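Local structure of acetoacetate decarboxylase (Sphingomonas wittichii, 5UPB) at residues 90-95 / 197-202; 148-151 / 156-159; 161-166 / 240-245. The protein is an acetoacetate decarboxylase-like lyase that probably acts on carbonyl substrates through a Schiff base, as its relatives do. All coordinates share one frame; numbering follows the deposited sequence.

Contact 1: 90-95 / 197-202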
loop_
_atom_site.group_PDB
_atom_site.type_symbol
_atom_site.label_atom_id
_atom_site.label_comp_id
_atom_site.label_asym_id
_atom_site.label_seq_id
_atom_site.Cartn_x
_atom_site.Cartn_y
_atom_site.Cartn_z
ATOM N N CYS A 90 -6.679 29.482 -15.622
ATOM C CA CYS A 90 -6.050 30.764 -15.331
ATOM C C CYS A 90 -5.340 31.278 -16.583
ATOM O O CYS A 90 -5.350 30.645 -17.648
ATOM C CB CYS A 90 -5.094 30.652 -14.145
ATOM S SG CYS A 90 -3.775 29.438 -14.356
ATOM N N THR A 91 -4.725 32.455 -16.437
ATOM C CA THR A 91 -3.984 33.107 -17.504
ATOM C C THR A 91 -2.694 33.700 -16.954
ATOM O O THR A 91 -2.616 34.120 -15.793
ATOM C CB THR A 91 -4.787 34.240 -18.154
ATOM O OG1 THR A 91 -5.310 35.102 -17.123
ATOM C CG2 THR A 91 -5.904 33.675 -18.956
ATOM N N HIS A 92 -1.689 33.745 -17.823
ATOM C CA HIS A 92 -0.436 34.456 -17.593
ATOM C C HIS A 92 -0.332 35.427 -18.756
ATOM O O HIS A 92 -0.075 35.014 -19.895
ATOM C CB HIS A 92 0.768 33.514 -17.539
ATOM C CG HIS A 92 2.065 34.220 -17.288
ATOM N ND1 HIS A 92 3.050 34.326 -18.243
ATOM C CD2 HIS A 92 2.556 34.814 -16.174
ATOM C CE1 HIS A 92 4.074 34.994 -17.746
ATOM N NE2 HIS A 92 3.807 35.286 -16.486
ATOM N N GLY A 93 -0.587 36.698 -18.487
ATOM C CA GLY A 93 -0.748 37.634 -19.575
ATOM C C GLY A 93 -2.050 37.283 -20.257
ATOM O O GLY A 93 -3.104 37.253 -19.614
ATOM N N ASP A 94 -2.005 36.998 -21.550
ATOM C CA ASP A 94 -3.184 36.529 -22.265
ATOM C C ASP A 94 -3.034 35.067 -22.657
ATOM O O ASP A 94 -3.766 34.566 -23.515
ATOM C CB ASP A 94 -3.458 37.409 -23.489
ATOM C CG ASP A 94 -2.281 37.486 -24.435
ATOM O OD1 ASP A 94 -1.410 36.594 -24.386
ATOM O OD2 ASP A 94 -2.223 38.449 -25.226
ATOM N N ARG A 95 -2.085 34.377 -22.041
ATOM C CA ARG A 95 -1.863 32.976 -22.324
ATOM C C ARG A 95 -2.720 32.144 -21.384
ATOM O O ARG A 95 -2.672 32.310 -20.161
ATOM C CB ARG A 95 -0.385 32.633 -22.186
ATOM C CG ARG A 95 -0.072 31.238 -22.598
ATOM C CD ARG A 95 1.398 31.086 -22.896
ATOM N NE ARG A 95 1.693 29.706 -23.253
ATOM C CZ ARG A 95 1.387 29.143 -24.418
ATOM N NH1 ARG A 95 0.776 29.843 -25.364
ATOM N NH2 ARG A 95 1.695 27.872 -24.629
ATOM N N SER A 197 11.918 29.874 -5.951
ATOM C CA SER A 197 10.492 30.140 -6.136
ATOM C C SER A 197 10.283 30.810 -7.494
ATOM O O SER A 197 10.578 31.995 -7.672
ATOM C CB SER A 197 9.937 31.002 -5.007
ATOM O OG SER A 197 8.543 31.198 -5.217
ATOM N N GLU A 198 9.751 30.070 -8.452
ATOM C CA GLU A 198 9.598 30.631 -9.792
ATOM C C GLU A 198 8.417 30.005 -10.529
ATOM O O GLU A 198 8.111 28.812 -10.398
ATOM C CB GLU A 198 10.879 30.457 -10.638
ATOM C CG GLU A 198 11.363 28.999 -10.730
ATOM C CD GLU A 198 12.806 28.860 -11.150
ATOM O OE1 GLU A 198 13.568 29.852 -11.124
ATOM O OE2 GLU A 198 13.218 27.728 -11.457
ATOM N N LEU A 199 7.741 30.854 -11.285
ATOM C CA LEU A 199 6.661 30.432 -12.162
ATOM C C LEU A 199 7.266 29.826 -13.411
ATOM O O LEU A 199 8.202 30.383 -13.992
ATOM C CB LEU A 199 5.777 31.646 -12.481
ATOM C CG LEU A 199 4.423 31.508 -13.163
ATOM C CD1 LEU A 199 3.456 30.851 -12.214
ATOM C CD2 LEU A 199 3.917 32.917 -13.532
ATOM N N VAL A 200 6.706 28.687 -13.835
ATOM C CA VAL A 200 7.190 27.971 -14.999
ATOM C C VAL A 200 6.001 27.650 -15.898
ATOM O O VAL A 200 4.850 27.676 -15.475
ATOM C CB VAL A 200 7.934 26.671 -14.607
ATOM C CG1 VAL A 200 9.139 26.971 -13.743
ATOM C CG2 VAL A 200 6.998 25.739 -13.832
ATOM N N GLU A 201 6.300 27.311 -17.145
ATOM C CA GLU A 201 5.286 26.967 -18.154
ATOM C C GLU A 201 5.683 25.674 -18.843
ATOM O O GLU A 201 6.858 25.505 -19.179
ATOM C CB GLU A 201 5.160 28.068 -19.202
ATOM C CG GLU A 201 4.056 27.850 -20.190
ATOM C CD GLU A 201 4.059 28.902 -21.268
ATOM O OE1 GLU A 201 4.946 29.769 -21.265
ATOM O OE2 GLU A 201 3.222 28.816 -22.169
ATOM N N VAL A 202 4.783 24.683 -18.872
ATOM C CA VAL A 202 5.033 23.455 -19.615
ATOM C C VAL A 202 4.169 23.471 -20.877
ATOM O O VAL A 202 2.960 23.732 -20.802
ATOM C CB VAL A 202 4.808 22.202 -18.764
ATOM C CG1 VAL A 202 3.482 22.230 -18.192
ATOM C CG2 VAL A 202 4.963 20.975 -19.599
#

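Contact 2: 148-151 / 156-159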
loop_
_atom_site.group_PDB
_atom_site.type_symbol
_atom_site.label_atom_id
_atom_site.label_comp_id
_atom_site.label_asym_id
_atom_site.label_seq_id
_atom_site.Cartn_x
_atom_site.Cartn_y
_atom_site.Cartn_z
ATOM N N GLY A 148 -15.487 5.211 -12.782
ATOM C CA GLY A 148 -15.344 5.737 -11.430
ATOM C C GLY A 148 -13.896 6.003 -11.091
ATOM O O GLY A 148 -12.990 5.338 -11.593
ATOM N N GLY A 149 -13.675 7.020 -10.266
ATOM C CA GLY A 149 -12.335 7.280 -9.749
ATOM C C GLY A 149 -12.427 7.759 -8.321
ATOM O O GLY A 149 -13.408 8.402 -7.928
ATOM N N ILE A 150 -11.387 7.457 -7.539
ATOM C CA ILE A 150 -11.361 7.868 -6.140
ATOM C C ILE A 150 -9.906 8.073 -5.734
ATOM O O ILE A 150 -8.984 7.431 -6.255
ATOM C CB ILE A 150 -12.067 6.822 -5.228
ATOM C CG1 ILE A 150 -12.240 7.328 -3.798
ATOM C CG2 ILE A 150 -11.250 5.544 -5.146
ATOM C CD1 ILE A 150 -13.291 6.519 -3.032
ATOM N N CYS A 151 -9.690 9.010 -4.832
ATOM C CA CYS A 151 -8.357 9.174 -4.285
ATOM C C CYS A 151 -8.470 9.471 -2.800
ATOM O O CYS A 151 -9.468 10.024 -2.334
ATOM C CB CYS A 151 -7.583 10.288 -5.014
ATOM S SG CYS A 151 -8.422 11.849 -5.049
ATOM N N PHE A 156 -8.020 9.544 4.637
ATOM C CA PHE A 156 -9.124 10.435 4.326
ATOM C C PHE A 156 -9.464 10.345 2.841
ATOM O O PHE A 156 -8.592 10.523 1.990
ATOM C CB PHE A 156 -8.788 11.879 4.660
ATOM C CG PHE A 156 -8.389 12.096 6.112
ATOM C CD1 PHE A 156 -9.339 12.216 7.093
ATOM C CD2 PHE A 156 -7.046 12.142 6.464
ATOM C CE1 PHE A 156 -8.964 12.398 8.416
ATOM C CE2 PHE A 156 -6.667 12.331 7.783
ATOM C CZ PHE A 156 -7.611 12.441 8.759
ATOM N N THR A 157 -10.732 10.125 2.538
ATOM C CA THR A 157 -11.180 10.317 1.164
ATOM C C THR A 157 -10.940 11.768 0.764
ATOM O O THR A 157 -11.374 12.699 1.447
ATOM C CB THR A 157 -12.663 10.006 1.038
ATOM O OG1 THR A 157 -12.940 8.704 1.595
ATOM C CG2 THR A 157 -13.032 10.040 -0.442
ATOM N N LEU A 158 -10.258 11.964 -0.355
ATOM C CA LEU A 158 -10.013 13.311 -0.858
ATOM C C LEU A 158 -11.123 13.746 -1.809
ATOM O O LEU A 158 -11.777 14.773 -1.587
ATOM C CB LEU A 158 -8.666 13.351 -1.570
ATOM C CG LEU A 158 -7.463 12.984 -0.676
ATOM C CD1 LEU A 158 -6.280 12.627 -1.583
ATOM C CD2 LEU A 158 -7.160 14.113 0.273
ATOM N N PHE A 159 -11.335 12.994 -2.887
ATOM C CA PHE A 159 -12.548 13.207 -3.669
ATOM C C PHE A 159 -12.884 11.958 -4.462
ATOM O O PHE A 159 -12.086 11.023 -4.563
ATOM C CB PHE A 159 -12.446 14.442 -4.578
ATOM C CG PHE A 159 -11.434 14.358 -5.693
ATOM C CD1 PHE A 159 -11.791 13.881 -6.961
ATOM C CD2 PHE A 159 -10.136 14.821 -5.504
ATOM C CE1 PHE A 159 -10.867 13.849 -8.004
ATOM C CE2 PHE A 159 -9.204 14.783 -6.544
ATOM C CZ PHE A 159 -9.590 14.302 -7.815
#

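Contact 3: 161-166 / 240-245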
loop_
_atom_site.group_PDB
_atom_site.type_symbol
_atom_site.label_atom_id
_atom_site.label_comp_id
_atom_site.label_asym_id
_atom_site.label_seq_id
_atom_site.Cartn_x
_atom_site.Cartn_y
_atom_site.Cartn_z
ATOM N N LEU A 161 -15.000 10.785 -8.126
ATOM C CA LEU A 161 -15.499 11.205 -9.436
ATOM C C LEU A 161 -16.156 10.025 -10.118
ATOM O O LEU A 161 -15.746 8.875 -9.933
ATOM C CB LEU A 161 -14.417 11.652 -10.398
ATOM C CG LEU A 161 -13.583 12.881 -10.180
ATOM C CD1 LEU A 161 -12.736 13.050 -11.437
ATOM C CD2 LEU A 161 -14.470 14.078 -9.911
ATOM N N GLY A 162 -17.130 10.330 -10.973
ATOM C CA GLY A 162 -17.759 9.281 -11.749
ATOM C C GLY A 162 -18.419 9.859 -12.981
ATOM O O GLY A 162 -18.631 11.070 -13.097
ATOM N N LEU A 163 -18.738 8.969 -13.907
ATOM C CA LEU A 163 -19.372 9.334 -15.177
ATOM C C LEU A 163 -20.308 8.210 -15.582
ATOM O O LEU A 163 -19.905 7.044 -15.562
ATOM C CB LEU A 163 -18.315 9.514 -16.268
ATOM C CG LEU A 163 -18.817 10.018 -17.598
ATOM C CD1 LEU A 163 -19.282 11.457 -17.443
ATOM C CD2 LEU A 163 -17.698 9.894 -18.617
ATOM N N THR A 164 -21.544 8.560 -15.972
ATOM C CA THR A 164 -22.422 7.637 -16.690
ATOM C C THR A 164 -22.438 8.114 -18.139
ATOM O O THR A 164 -22.909 9.218 -18.425
ATOM C CB THR A 164 -23.837 7.619 -16.134
ATOM O OG1 THR A 164 -23.812 7.245 -14.760
ATOM C CG2 THR A 164 -24.675 6.610 -16.905
ATOM N N VAL A 165 -21.900 7.298 -19.040
ATOM C CA VAL A 165 -21.678 7.724 -20.420
ATOM C C VAL A 165 -23.014 7.880 -21.118
ATOM O O VAL A 165 -23.890 7.017 -20.990
ATOM C CB VAL A 165 -20.785 6.711 -21.141
ATOM C CG1 VAL A 165 -20.682 7.032 -22.674
ATOM C CG2 VAL A 165 -19.402 6.667 -20.475
ATOM N N THR A 166 -23.187 8.994 -21.824
ATOM C CA THR A 166 -24.397 9.221 -22.614
ATOM C C THR A 166 -24.146 9.186 -24.110
ATOM O O THR A 166 -25.056 8.857 -24.861
ATOM C CB THR A 166 -25.049 10.568 -22.270
ATOM O OG1 THR A 166 -24.115 11.638 -22.438
ATOM C CG2 THR A 166 -25.542 10.586 -20.844
ATOM N N GLY A 240 -18.864 16.118 -17.746
ATOM C CA GLY A 240 -17.954 15.018 -17.489
ATOM C C GLY A 240 -17.568 14.338 -18.782
ATOM O O GLY A 240 -18.338 14.322 -19.752
ATOM N N VAL A 241 -16.348 13.814 -18.800
ATOM C CA VAL A 241 -15.804 13.125 -19.964
ATOM C C VAL A 241 -14.751 12.116 -19.510
ATOM O O VAL A 241 -14.095 12.294 -18.470
ATOM C CB VAL A 241 -15.210 14.140 -20.969
ATOM C CG1 VAL A 241 -13.989 14.801 -20.378
ATOM C CG2 VAL A 241 -14.866 13.476 -22.269
ATOM N N THR A 242 -14.623 11.023 -20.283
ATOM C CA THR A 242 -13.526 10.062 -20.145
ATOM C C THR A 242 -12.918 9.891 -21.527
ATOM O O THR A 242 -13.621 9.996 -22.546
ATOM C CB THR A 242 -13.994 8.701 -19.553
ATOM O OG1 THR A 242 -12.859 7.875 -19.248
ATOM C CG2 THR A 242 -14.948 7.940 -20.526
ATOM N N TYR A 243 -11.608 9.712 -21.574
ATOM C CA TYR A 243 -10.907 9.735 -22.845
ATOM C C TYR A 243 -9.514 9.178 -22.656
ATOM O O TYR A 243 -9.040 8.964 -21.528
ATOM C CB TYR A 243 -10.839 11.140 -23.422
ATOM C CG TYR A 243 -10.128 12.129 -22.535
ATOM C CD1 TYR A 243 -10.800 12.769 -21.520
ATOM C CD2 TYR A 243 -8.799 12.466 -22.761
ATOM C CE1 TYR A 243 -10.154 13.704 -20.724
ATOM C CE2 TYR A 243 -8.157 13.390 -21.987
ATOM C CZ TYR A 243 -8.840 14.020 -20.972
ATOM O OH TYR A 243 -8.182 14.952 -20.200
ATOM N N SER A 244 -8.835 9.018 -23.786
ATOM C CA SER A 244 -7.432 8.628 -23.783
ATOM C C SER A 244 -6.575 9.788 -24.255
ATOM O O SER A 244 -6.986 10.621 -25.081
ATOM C CB SER A 244 -7.208 7.390 -24.632
ATOM O OG SER A 244 -7.992 6.342 -24.101
ATOM N N TYR A 245 -5.348 9.781 -23.765
ATOM C CA TYR A 245 -4.463 10.905 -23.914
ATOM C C TYR A 245 -3.026 10.450 -24.010
ATOM O O TYR A 245 -2.571 9.606 -23.235
ATOM C CB TYR A 245 -4.677 11.702 -22.607
ATOM C CG TYR A 245 -3.896 12.940 -22.336
ATOM C CD1 TYR A 245 -3.475 13.755 -23.335
ATOM C CD2 TYR A 245 -3.527 13.250 -21.027
ATOM C CE1 TYR A 245 -2.766 14.887 -23.067
ATOM C CE2 TYR A 245 -2.804 14.375 -20.738
ATOM C CZ TYR A 245 -2.418 15.196 -21.757
ATOM O OH TYR A 245 -1.665 16.326 -21.485
#

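Contact 1: 90-95 / 197-202
The imidazole of His92 is met obliquely by a methyl of Leu199. The closest approach is 3.5 Å, from His92 CD2 to Leu199 CD2. His92 NE2 lies 3.8 Å from Leu199 CD2. With CG anti to the backbone N (chi1 -179°), the ring reaches out toward strand 197-202 and slides past the leucine side chain, which runs the opposite way. NE2 has a weak hydrogen bond to Glu256, and Leu255 packs against His92, Leu199 and Glu201.

The other flat groups are the Arg95 guanidinium and the Glu201 carboxylate. As modelled, OE2 comes in at the guanidinium edge on the NE side as a salt bridge, but the pair is too short to be trusted and Arg95 is poorly ordered, so its detailed geometry is doubtful. Asn203 is a weak partner of both Arg95 NH2 and Glu201 OE2.

His92 and Arg95 close a type II' turn, with Gly93 at positive phi, that links antiparallel strands 80-92 and 95-105. Arg95 N is bonded to His92 O at 3.0 Å and His92 N to Arg95 O at 2.9 Å, a tight two-residue hairpin turn. The partner strand 196-202 lies between 179-186 and 253-257. The turn thus joins that strand by one apolar touch and one loosely defined ionic pairing, without any hydrogen bond between the two segments.

Contact 2: 148-151 / 156-159
Cys151 faces two successive residues, Leu158 and Phe159, across the hairpin of strands 146-153 and 156-166, which makes this a classic beta bulge. The backbone evidence is twofold. Cys151 N donates to Phe159 O at 3.1 Å, approaching nearly along the C=O axis, and Leu158 N donates to Cys151 O at 2.9 Å, this time tilted from the carbonyl plane. Cys151 and Phe159 form the antiparallel hydrogen-bonded pair, and Leu158, with a helix-like psi, is the extra residue. The N-to-C directions of the two short segments lie 129° apart, well short of antiparallel.

The side chains of the bridged pair lie on the same side of the sheet. Cys151 SG sits over one face of the Phe159 ring, 3.7 Å from the centroid and 24° off the normal, shifted toward the rim so that its nearest ring atom is Phe159 CE2 at 3.4 Å. Both residues hold their first side-chain bond between the backbone N and the carbonyl carbon (chi1 55° for Cys151), which stands sulfur and ring up from the strands and brings them together. Leu158 CB lies 3.8 Å from Cys151 SG. Ala84, Leu86 and Trp104 cover this apolar group.

Ile150 starts away from the partner strand, but its CG1, anti to the backbone N, lies 3.8 Å from Phe159 O. The hydroxyl of Thr157 bonds to Gly155 O of the third subunit, and Thr157 N bonds to Thr157 OG1 of that same subunit, so the hairpin also reaches a subunit interface. A sulfur-aromatic contact thus accompanies the bridged pair of a bulged antiparallel hairpin.

Contact 3: 161-166 / 240-245
Leu163 carries nearly all of the contact from its strand, spreading its two methyls over the backbone of 240-242. CD1 rests on Gly240, with Leu163 CD1 3.6 Å from Gly240 C, while Leu163 CD2 lies 3.7 Å from Thr242 N and close to the carbonyl carbon of Val241. CD2 also meets the one side chain that answers it, with Leu163 CD2 and Thr242 CG2 at 3.9 Å. The fork reaches across because CG is anti to the backbone N (chi1 -174°), aiming the branch at strand 240-245.

Absence of a side chain at Gly240 is part of the fit: a CB there would point toward Leu163 and stand only 2.8 Å from Leu163 CD1, a clash. An alanine in place of Leu163 would take away both methyls and would probably open a gap against Gly240 and take from Thr242 CG2 one of its apolar neighbours.

In the next shell, Thr242 is fixed by its polar branch. OG1 is hydrogen-bonded to Met27 O and to Arg130 NH1, and this helps to set CG2 against the leucine. Val241 turns the other way, onto Leu174 and Ile212. On the other strand, backbone bonds tie Leu163 to Val147 and Gly162 to Phe218, which probably helps to fix the position of Leu163.

The two strands are not paired with each other. They flank strand 206-221, which is antiparallel to both, and their short axes lie 85° apart, 7.1 Å at closest approach. With no hydrogen bond across it, cohesion rests on van der Waals fit of methyls against peptide groups, with the polar hydroxyl of Thr242 satisfied outside the pair.

How the contacts relate
Contacts 2 and 3 are buried and hold the same element, strand 156-166, at successive points: their centres are about 16 Å apart, and Gly149 N lies 2.8 Å from Leu161 O, a probable hydrogen bond joining them. Contact 1 is only partly buried and lies across the chain's centre from contact 2, about 17 Å away at the nearest atoms. Chemistry follows place. Around the turn of contact 1 there are a ring-to-methyl touch and an uncertain ionic pair; contact 2 relies on backbone hydrogen bonds and a sulfur over a ring; contact 3 has methyls against backbone, between strands not paired with each other. Both buried contacts also touch the fourth subunit, linking this region to the tetramer.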